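Side-chain contact in UPF0311 protein RPA1785 (Rhodopseudomonas palustris, PDB 3C5O), which is of unknown function but belongs to the UPF0311 family and folds as a closed antiparallel beta-barrel: residues T123-P126 and N127-W130. Residues are numbered along the deposited sequence; the frame is centred on the assembly and turned at random.
Sequences TGHP and NYQW
Asn127 N donates to His125 ND1 across 3.1 Å in a nearly straight bond (168°), and the amide nitrogen lies almost in the plane of the imidazole. The example illustrates how a side chain can brace the turn it belongs to. The His125 side chain leaves the backbone with CG trans to N (chi1 -159°), which sets the ring beside Asn127, with ND1 turned to its N-H. With ND1 accepting, the proton probably sits on NE2, consistent with the weak hydrogen bond from that atom to Asp80 O. The carbonyl oxygen of His125 accepts Tyr128 N at 3.2 Å.

The Tyr128 ring runs alongside the imidazole and turns its edge to one imidazole face, an offset edge-to-face pair with planes 70° apart. CD1 leads, 3.7 Å from His125 ND1, while the hydroxyl reaches on to Asp80 OD1. Thr123 CG2 packs 3.8 Å from Tyr128 CB; Thr123 OG1 hydrogen-bonds to Val83 O and accepts a weak bond from His125 N. Asp80, in the loop between strands 68-78 and 83-93, and Val83 at the start of the second strand are thus bound to this loop. Gly124 makes backbone hydrogen bonds to the second subunit.

The closure from Tyr128 N to His125 O, with Pro126 and Asn127 at the corners in near-helical backbone conformations, is a type I beta turn. It lies in a loop that includes a 3-10 segment at Gln129 and Trp130, between strands 114-122 and 136-142 of the eight-stranded antiparallel barrel.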
loop_
_atom_site.group_PDB
_atom_site.type_symbol
_atom_site.label_atom_id
_atom_site.label_comp_id
_atom_site.label_asym_id
_atom_site.label_seq_id
_atom_site.Cartn_x
_atom_site.Cartn_y
_atom_site.Cartn_z
ATOM N N THR B 123 -12.542 5.019 11.995
ATOM C CA THR B 123 -13.899 5.003 12.516
ATOM C C THR B 123 -14.670 6.298 12.346
ATOM O O THR B 123 -14.126 7.357 12.363
ATOM C CB THR B 123 -13.926 4.593 13.960
ATOM O OG1 THR B 123 -15.255 4.381 14.377
ATOM C CG2 THR B 123 -13.315 5.595 14.782
ATOM N N GLY B 124 -15.969 6.183 12.185
ATOM C CA GLY B 124 -16.816 7.340 12.058
ATOM C C GLY B 124 -17.380 7.825 13.370
ATOM O O GLY B 124 -17.736 8.961 13.522
ATOM N N HIS B 125 -17.442 6.932 14.322
ATOM C CA HIS B 125 -18.053 7.209 15.643
ATOM C C HIS B 125 -17.401 8.413 16.318
ATOM O O HIS B 125 -16.176 8.465 16.429
ATOM C CB HIS B 125 -17.963 6.009 16.582
ATOM C CG HIS B 125 -18.973 6.051 17.704
ATOM N ND1 HIS B 125 -18.886 6.936 18.761
ATOM C CD2 HIS B 125 -20.092 5.317 17.923
ATOM C CE1 HIS B 125 -19.910 6.752 19.574
ATOM N NE2 HIS B 125 -20.639 5.756 19.104
ATOM N N PRO B 126 -18.218 9.387 16.756
ATOM C CA PRO B 126 -17.714 10.618 17.372
ATOM C C PRO B 126 -16.792 10.440 18.566
ATOM O O PRO B 126 -15.943 11.299 18.775
ATOM C CB PRO B 126 -19.000 11.351 17.800
ATOM C CG PRO B 126 -19.997 10.882 16.856
ATOM C CD PRO B 126 -19.684 9.433 16.600
ATOM N N ASN B 127 -16.962 9.359 19.337
ATOM C CA ASN B 127 -16.282 9.192 20.628
ATOM C C ASN B 127 -14.915 8.592 20.420
ATOM O O ASN B 127 -14.079 8.630 21.323
ATOM C CB ASN B 127 -17.107 8.289 21.566
ATOM C CG ASN B 127 -16.545 8.216 23.002
ATOM O OD1 ASN B 127 -16.491 7.136 23.604
ATOM N ND2 ASN B 127 -16.148 9.359 23.557
ATOM N N TYR B 128 -14.703 8.030 19.227
ATOM C CA TYR B 128 -13.477 7.301 18.902
ATOM C C TYR B 128 -12.705 7.955 17.775
ATOM O O TYR B 128 -11.786 7.374 17.215
ATOM C CB TYR B 128 -13.789 5.828 18.582
ATOM C CG TYR B 128 -14.438 5.142 19.752
ATOM C CD1 TYR B 128 -15.832 5.093 19.875
ATOM C CD2 TYR B 128 -13.673 4.615 20.776
ATOM C CE1 TYR B 128 -16.430 4.482 20.963
ATOM C CE2 TYR B 128 -14.268 4.020 21.873
ATOM C CZ TYR B 128 -15.642 3.947 21.956
ATOM O OH TYR B 128 -16.224 3.342 23.054
ATOM N N GLN B 129 -13.097 9.178 17.473
ATOM C CA GLN B 129 -12.454 10.023 16.482
ATOM C C GLN B 129 -10.960 10.160 16.754
ATOM O O GLN B 129 -10.157 10.188 15.822
ATOM C CB GLN B 129 -13.126 11.412 16.520
ATOM C CG GLN B 129 -13.527 12.022 15.184
ATOM C CD GLN B 129 -14.475 11.150 14.362
ATOM O OE1 GLN B 129 -14.225 9.966 14.173
ATOM N NE2 GLN B 129 -15.577 11.762 13.844
ATOM N N TRP B 130 -10.595 10.235 18.031
ATOM C CA TRP B 130 -9.186 10.340 18.429
ATOM C C TRP B 130 -8.313 9.202 17.884
ATOM O O TRP B 130 -7.108 9.364 17.771
ATOM C CB TRP B 130 -9.037 10.448 19.959
ATOM C CG TRP B 130 -9.496 9.217 20.744
ATOM C CD1 TRP B 130 -10.790 8.868 21.036
ATOM C CD2 TRP B 130 -8.669 8.201 21.336
ATOM N NE1 TRP B 130 -10.813 7.701 21.761
ATOM C CE2 TRP B 130 -9.530 7.267 21.954
ATOM C CE3 TRP B 130 -7.287 7.994 21.413
ATOM C CZ2 TRP B 130 -9.060 6.146 22.636
ATOM C CZ3 TRP B 130 -6.821 6.864 22.092
ATOM C CH2 TRP B 130 -7.706 5.961 22.695
#